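Local coordinates for protein putative fimbrium subunit Fim1C (Bacteroides uniformis, PDB 4K4K) that is a putative component of the fimbrial tip, part of the surface filaments through which the bacterium adheres and builds biofilm, at residues T95-S107 and N169-G181. Sequence-based numbering, arbitrary orientation.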
ATOM      1  N   THR A  95       7.506  15.627  -6.597  1.00 24.08           N
ATOM      2  CA  THR A  95       7.823  15.505  -8.016  1.00 24.81           C
ATOM      3  C   THR A  95       7.601  14.056  -8.457  1.00 27.04           C
ATOM      4  O   THR A  95       8.203  13.140  -7.911  1.00 29.00           O
ATOM      5  CB  THR A  95       9.270  15.973  -8.313  1.00 38.88           C
ATOM      6  OG1 THR A  95       9.456  17.290  -7.788  1.00 43.82           O
ATOM      7  CG2 THR A  95       9.583  15.994  -9.817  1.00 35.18           C
ATOM      8  N   LEU A  96       6.725  13.875  -9.440  1.00 21.33           N
ATOM      9  CA  LEU A  96       6.468  12.563 -10.019  1.00 19.47           C
ATOM     10  C   LEU A  96       7.324  12.416 -11.267  1.00 25.95           C
ATOM     11  O   LEU A  96       7.815  13.421 -11.791  1.00 27.79           O
ATOM     12  CB  LEU A  96       4.972  12.415 -10.350  1.00 17.61           C
ATOM     13  CG  LEU A  96       4.063  12.234  -9.132  1.00 20.10           C
ATOM     14  CD1 LEU A  96       2.611  12.420  -9.519  1.00 20.98           C
ATOM     15  CD2 LEU A  96       4.279  10.844  -8.452  1.00 20.35           C
ATOM     16  N   ALA A  97       7.510  11.192 -11.748  1.00 21.60           N
ATOM     17  CA  ALA A  97       8.236  11.002 -13.004  1.00 21.44           C
ATOM     18  C   ALA A  97       7.354  11.501 -14.139  1.00 24.99           C
ATOM     19  O   ALA A  97       6.105  11.513 -14.025  1.00 21.92           O
ATOM     20  CB  ALA A  97       8.611   9.533 -13.193  1.00 21.69           C
ATOM     21  N   ASP A  98       8.020  11.946 -15.220  1.00 24.51           N
ATOM     22  CA  ASP A  98       7.410  12.503 -16.414  0.60 25.20           C
ATOM     23  C   ASP A  98       6.098  11.800 -16.790  1.00 28.83           C
ATOM     24  O   ASP A  98       6.059  10.570 -16.888  1.00 28.13           O
ATOM     25  CB  ASP A  98       8.425  12.402 -17.579  0.60 28.97           C
ATOM     26  CG  ASP A  98       8.053  13.191 -18.813  0.60 41.07           C
ATOM     27  OD1 ASP A  98       7.306  14.180 -18.681  0.60 41.49           O
ATOM     28  OD2 ASP A  98       8.541  12.839 -19.912  0.60 51.23           O
ATOM     29  N   GLY A  99       5.034  12.576 -16.968  1.00 26.58           N
ATOM     30  CA  GLY A  99       3.739  12.016 -17.333  1.00 26.32           C
ATOM     31  C   GLY A  99       2.898  11.495 -16.178  1.00 27.03           C
ATOM     32  O   GLY A  99       2.049  10.624 -16.397  1.00 25.93           O
ATOM     33  N   ASN A 100       3.103  12.035 -14.933  1.00 22.20           N
ATOM     34  CA  ASN A 100       2.315  11.692 -13.731  1.00 18.14           C
ATOM     35  C   ASN A 100       2.525  10.224 -13.305  1.00 17.62           C
ATOM     36  O   ASN A 100       1.560   9.511 -12.983  1.00 17.04           O
ATOM     37  CB  ASN A 100       0.838  11.986 -14.019  1.00 16.46           C
ATOM     38  CG  ASN A 100       0.657  13.462 -14.261  1.00 32.54           C
ATOM     39  OD1 ASN A 100       1.225  14.288 -13.532  1.00 23.04           O
ATOM     40  ND2 ASN A 100      -0.016  13.828 -15.350  1.00 23.83           N
ATOM     41  N   VAL A 101       3.804   9.816 -13.223  1.00 13.41           N
ATOM     42  CA  VAL A 101       4.132   8.427 -12.889  1.00 14.01           C
ATOM     43  C   VAL A 101       4.806   8.339 -11.525  1.00 17.66           C
ATOM     44  O   VAL A 101       5.803   9.013 -11.263  1.00 17.64           O
ATOM     45  CB  VAL A 101       5.010   7.778 -13.999  1.00 18.90           C
ATOM     46  CG1 VAL A 101       5.471   6.366 -13.617  1.00 19.06           C
ATOM     47  CG2 VAL A 101       4.258   7.765 -15.347  1.00 20.08           C
ATOM     48  N   TYR A 102       4.251   7.467 -10.690  1.00 15.30           N
ATOM     49  CA  TYR A 102       4.748   7.124  -9.361  1.00 15.00           C
ATOM     50  C   TYR A 102       5.661   5.910  -9.523  1.00 18.64           C
ATOM     51  O   TYR A 102       5.237   4.883 -10.076  1.00 18.40           O
ATOM     52  CB  TYR A 102       3.571   6.827  -8.431  1.00 15.85           C
ATOM     53  CG  TYR A 102       3.973   6.547  -7.005  1.00 17.66           C
ATOM     54  CD1 TYR A 102       4.486   5.306  -6.638  1.00 20.80           C
ATOM     55  CD2 TYR A 102       3.814   7.512  -6.009  1.00 19.24           C
ATOM     56  CE1 TYR A 102       4.836   5.027  -5.319  1.00 21.49           C
ATOM     57  CE2 TYR A 102       4.160   7.237  -4.675  1.00 21.51           C
ATOM     58  CZ  TYR A 102       4.662   5.985  -4.338  1.00 30.55           C
ATOM     59  OH  TYR A 102       4.980   5.635  -3.035  1.00 34.61           O
ATOM     60  N   THR A 103       6.922   6.037  -9.076  1.00 15.25           N
ATOM     61  CA  THR A 103       7.904   4.942  -9.177  1.00 16.55           C
ATOM     62  C   THR A 103       7.942   4.230  -7.830  1.00 22.28           C
ATOM     63  O   THR A 103       8.131   4.872  -6.800  1.00 20.73           O
ATOM     64  CB  THR A 103       9.283   5.460  -9.632  1.00 27.94           C
ATOM     65  OG1 THR A 103       9.675   6.528  -8.769  1.00 30.44           O
ATOM     66  CG2 THR A 103       9.270   5.973 -11.078  1.00 23.32           C
ATOM     67  N   VAL A 104       7.656   2.922  -7.836  1.00 19.33           N
ATOM     68  CA  VAL A 104       7.612   2.069  -6.654  1.00 19.16           C
ATOM     69  C   VAL A 104       8.968   1.421  -6.438  1.00 20.17           C
ATOM     70  O   VAL A 104       9.504   0.839  -7.379  1.00 19.69           O
ATOM     71  CB  VAL A 104       6.520   0.941  -6.811  1.00 22.54           C
ATOM     72  CG1 VAL A 104       6.522  -0.026  -5.635  1.00 23.22           C
ATOM     73  CG2 VAL A 104       5.112   1.508  -7.034  1.00 22.68           C
ATOM     74  N   ASP A 105       9.457   1.413  -5.195  1.00 17.84           N
ATOM     75  CA  ASP A 105      10.653   0.678  -4.791  1.00 18.22           C
ATOM     76  C   ASP A 105      10.336   0.048  -3.427  1.00 21.88           C
ATOM     77  O   ASP A 105      10.060   0.774  -2.482  1.00 23.37           O
ATOM     78  CB  ASP A 105      11.921   1.567  -4.761  1.00 20.09           C
ATOM     79  CG  ASP A 105      13.209   0.841  -4.383  1.00 31.49           C
ATOM     80  OD1 ASP A 105      13.154  -0.390  -4.102  1.00 28.12           O
ATOM     81  OD2 ASP A 105      14.265   1.501  -4.331  1.00 44.40           O
ATOM     82  N   VAL A 106      10.215  -1.286  -3.372  1.00 16.86           N
ATOM     83  CA  VAL A 106       9.856  -1.973  -2.121  1.00 16.10           C
ATOM     84  C   VAL A 106      11.124  -2.600  -1.469  1.00 22.36           C
ATOM     85  O   VAL A 106      10.967  -3.413  -0.555  1.00 24.12           O
ATOM     86  CB  VAL A 106       8.697  -3.011  -2.280  1.00 18.81           C
ATOM     87  CG1 VAL A 106       7.361  -2.324  -2.646  1.00 17.76           C
ATOM     88  CG2 VAL A 106       9.054  -4.112  -3.285  1.00 18.85           C
ATOM     89  N   SER A 107      12.364  -2.205  -1.917  1.00 20.48           N
ATOM     90  CA  SER A 107      13.629  -2.702  -1.332  0.50 21.57           C
ATOM     91  C   SER A 107      13.754  -2.298   0.126  1.00 26.64           C
ATOM     92  O   SER A 107      14.379  -3.017   0.910  1.00 28.34           O
ATOM     93  CB  SER A 107      14.839  -2.171  -2.098  0.50 24.71           C
ATOM     94  OG  SER A 107      14.815  -2.539  -3.467  0.50 28.65           O
ATOM     95  N   ASN A 169      13.487 -14.046  -4.025  1.00 28.53           N
ATOM     96  CA  ASN A 169      13.279 -13.817  -5.451  1.00 29.50           C
ATOM     97  C   ASN A 169      12.136 -12.832  -5.712  1.00 31.80           C
ATOM     98  O   ASN A 169      11.143 -13.115  -6.398  1.00 31.92           O
ATOM     99  CB  ASN A 169      13.088 -15.137  -6.174  1.00 35.59           C
ATOM    100  CG  ASN A 169      14.293 -16.046  -5.943  1.00 60.39           C
ATOM    101  OD1 ASN A 169      15.459 -15.647  -6.100  1.00 51.07           O
ATOM    102  ND2 ASN A 169      14.045 -17.227  -5.415  1.00 54.61           N
ATOM    103  N   GLN A 170      12.306 -11.659  -5.141  1.00 27.13           N
ATOM    104  CA  GLN A 170      11.335 -10.590  -5.304  1.00 24.52           C
ATOM    105  C   GLN A 170      11.754  -9.591  -6.340  1.00 28.78           C
ATOM    106  O   GLN A 170      12.912  -9.162  -6.347  1.00 30.32           O
ATOM    107  CB  GLN A 170      11.140  -9.822  -3.981  1.00 23.73           C
ATOM    108  CG  GLN A 170      10.580 -10.655  -2.840  1.00 27.59           C
ATOM    109  CD  GLN A 170       9.209 -11.190  -3.141  1.00 27.93           C
ATOM    110  OE1 GLN A 170       9.015 -12.400  -3.320  1.00 28.94           O
ATOM    111  NE2 GLN A 170       8.235 -10.301  -3.267  1.00 18.73           N
ATOM    112  N   GLN A 171      10.790  -9.144  -7.144  1.00 23.23           N
ATOM    113  CA  GLN A 171      10.956  -7.979  -8.007  1.00 22.63           C
ATOM    114  C   GLN A 171      10.746  -6.803  -7.057  1.00 26.62           C
ATOM    115  O   GLN A 171       9.913  -6.916  -6.144  1.00 26.20           O
ATOM    116  CB  GLN A 171       9.953  -7.979  -9.176  1.00 23.62           C
ATOM    117  CG  GLN A 171      10.269  -9.024 -10.249  1.00 28.39           C
ATOM    118  CD  GLN A 171      11.584  -8.798 -10.969  1.00 34.51           C
ATOM    119  OE1 GLN A 171      12.083  -7.671 -11.091  1.00 30.46           O
ATOM    120  NE2 GLN A 171      12.187  -9.871 -11.448  1.00 31.32           N
ATOM    121  N   THR A 172      11.505  -5.710  -7.199  1.00 22.10           N
ATOM    122  CA  THR A 172      11.373  -4.618  -6.232  1.00 20.91           C
ATOM    123  C   THR A 172      10.968  -3.277  -6.862  1.00 22.26           C
ATOM    124  O   THR A 172      10.625  -2.349  -6.114  1.00 20.85           O
ATOM    125  CB  THR A 172      12.690  -4.436  -5.455  1.00 27.53           C
ATOM    126  OG1 THR A 172      13.741  -4.135  -6.385  1.00 29.15           O
ATOM    127  CG2 THR A 172      13.043  -5.654  -4.576  1.00 26.75           C
ATOM    128  N   ALA A 173      10.947  -3.180  -8.204  1.00 18.90           N
ATOM    129  CA  ALA A 173      10.579  -1.932  -8.895  1.00 19.46           C
ATOM    130  C   ALA A 173       9.278  -2.044  -9.701  1.00 21.24           C
ATOM    131  O   ALA A 173       9.064  -3.019 -10.416  1.00 21.45           O
ATOM    132  CB  ALA A 173      11.712  -1.514  -9.831  1.00 21.95           C
ATOM    133  N   ALA A 174       8.436  -1.026  -9.606  1.00 18.51           N
ATOM    134  CA  ALA A 174       7.196  -0.966 -10.374  1.00 18.22           C
ATOM    135  C   ALA A 174       6.843   0.492 -10.670  1.00 18.70           C
ATOM    136  O   ALA A 174       7.442   1.391 -10.103  1.00 18.06           O
ATOM    137  CB  ALA A 174       6.051  -1.674  -9.628  1.00 18.74           C
ATOM    138  N   THR A 175       5.886   0.717 -11.576  1.00 15.47           N
ATOM    139  CA  THR A 175       5.383   2.034 -11.924  1.00 14.81           C
ATOM    140  C   THR A 175       3.880   2.048 -11.827  1.00 17.90           C
ATOM    141  O   THR A 175       3.229   1.002 -11.915  1.00 18.83           O
ATOM    142  CB  THR A 175       5.823   2.482 -13.345  1.00 21.16           C
ATOM    143  OG1 THR A 175       5.231   1.612 -14.326  1.00 22.12           O
ATOM    144  CG2 THR A 175       7.368   2.517 -13.515  1.00 20.66           C
ATOM    145  N   TYR A 176       3.336   3.233 -11.694  1.00 16.46           N
ATOM    146  CA  TYR A 176       1.895   3.448 -11.606  1.00 15.04           C
ATOM    147  C   TYR A 176       1.602   4.827 -12.100  1.00 17.93           C
ATOM    148  O   TYR A 176       2.185   5.794 -11.608  1.00 16.91           O
ATOM    149  CB  TYR A 176       1.445   3.275 -10.140  1.00 15.62           C
ATOM    150  CG  TYR A 176       0.014   3.661  -9.877  1.00 15.37           C
ATOM    151  CD1 TYR A 176      -1.038   2.870 -10.338  1.00 17.76           C
ATOM    152  CD2 TYR A 176      -0.293   4.791  -9.120  1.00 15.06           C
ATOM    153  CE1 TYR A 176      -2.369   3.229 -10.106  1.00 17.64           C
ATOM    154  CE2 TYR A 176      -1.616   5.164  -8.883  1.00 15.11           C
ATOM    155  CZ  TYR A 176      -2.652   4.381  -9.380  1.00 17.88           C
ATOM    156  OH  TYR A 176      -3.949   4.739  -9.138  1.00 17.57           O
ATOM    157  N   ASN A 177       0.696   4.935 -13.076  1.00 14.83           N
ATOM    158  CA  ASN A 177       0.296   6.258 -13.553  1.00 12.96           C
ATOM    159  C   ASN A 177      -0.850   6.740 -12.639  1.00 15.77           C
ATOM    160  O   ASN A 177      -1.924   6.131 -12.605  1.00 16.15           O
ATOM    161  CB  ASN A 177      -0.087   6.233 -15.032  1.00 16.57           C
ATOM    162  CG  ASN A 177      -0.362   7.625 -15.544  1.00 23.04           C
ATOM    163  OD1 ASN A 177      -1.224   8.345 -15.036  1.00 16.52           O
ATOM    164  ND2 ASN A 177       0.446   8.084 -16.494  1.00 21.44           N
ATOM    165  N   VAL A 178      -0.610   7.812 -11.877  1.00 12.98           N
ATOM    166  CA  VAL A 178      -1.571   8.281 -10.859  1.00 12.09           C
ATOM    167  C   VAL A 178      -2.860   8.882 -11.470  1.00 15.43           C
ATOM    168  O   VAL A 178      -3.885   8.961 -10.784  1.00 14.85           O
ATOM    169  CB  VAL A 178      -0.915   9.263  -9.843  1.00 14.94           C
ATOM    170  CG1 VAL A 178       0.344   8.640  -9.195  1.00 15.31           C
ATOM    171  CG2 VAL A 178      -0.585  10.620 -10.493  1.00 14.85           C
ATOM    172  N   VAL A 179      -2.803   9.313 -12.738  1.00 13.94           N
ATOM    173  CA  VAL A 179      -3.963   9.881 -13.415  1.00 13.38           C
ATOM    174  C   VAL A 179      -4.761   8.749 -14.065  1.00 18.83           C
ATOM    175  O   VAL A 179      -5.991   8.747 -13.952  1.00 18.73           O
ATOM    176  CB  VAL A 179      -3.533  10.976 -14.433  1.00 16.02           C
ATOM    177  CG1 VAL A 179      -4.692  11.396 -15.348  1.00 16.55           C
ATOM    178  CG2 VAL A 179      -2.973  12.190 -13.697  1.00 15.55           C
ATOM    179  N   THR A 180      -4.075   7.802 -14.749  1.00 18.27           N
ATOM    180  CA  THR A 180      -4.715   6.638 -15.411  1.00 20.22           C
ATOM    181  C   THR A 180      -5.378   5.703 -14.415  1.00 24.20           C
ATOM    182  O   THR A 180      -6.427   5.126 -14.715  1.00 24.09           O
ATOM    183  CB  THR A 180      -3.650   5.791 -16.168  1.00 27.41           C
ATOM    184  OG1 THR A 180      -2.907   6.634 -17.009  1.00 24.51           O
ATOM    185  CG2 THR A 180      -4.256   4.667 -16.998  1.00 34.02           C
ATOM    186  N   GLY A 181      -4.714   5.477 -13.294  1.00 19.74           N
ATOM    187  CA  GLY A 181      -5.209   4.546 -12.296  1.00 19.99           C
ATOM    188  C   GLY A 181      -4.970   3.124 -12.775  1.00 24.34           C
ATOM    189  O   GLY A 181      -4.073   2.866 -13.590  1.00 23.35           O
TER
HETATM  190  O   HOH W   1      14.507  -1.583  -6.956  1.00 49.14           O
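Val104 and Ala174, a hydrogen-bonded antiparallel pair, illustrate how sequence-distant strands can join mainly through their backbones. Val104 N reaches Ala174 O at 2.7 Å, and the two CB atoms lie 3.9 Å apart on the buried face. Tyr102 and Tyr176 repeat the pairing there; Tyr102 CB sits at the Tyr176 ring edge, near its plane, and meets Val178 CG1 at 3.8 Å. Leu96 CD1 and Val178 CG2 meet tip to tip beside Tyr41. The face carrying Val101, Thr103 and Asp105 opposite Asn177, Thr175 and Ala173 is more exposed; Val101 CG1 meets Thr175 CB, and at the Asp105 end a water bonded to Thr172 OG1 (2.7 Å) donates weakly to Asp105 OD1. Asn177, whose chi1 of -174° sets CG anti to the backbone N, makes a weak, bent ND2 hydrogen bond to Gly99 O (3.0 Å, 121° at hydrogen); its OD1 accepts from Val179 N in the carbonyl plane and, straighter (171°), from Thr180 N above it. A leucine in its place would probably leave those two amides without their acceptor and free the turn to shift. Strand pairing closed by an Asx turn, beside the G1 beta bulge of Asn100 and Val101 opposite Ala97, fits this all-beta fimbrillin-like protein.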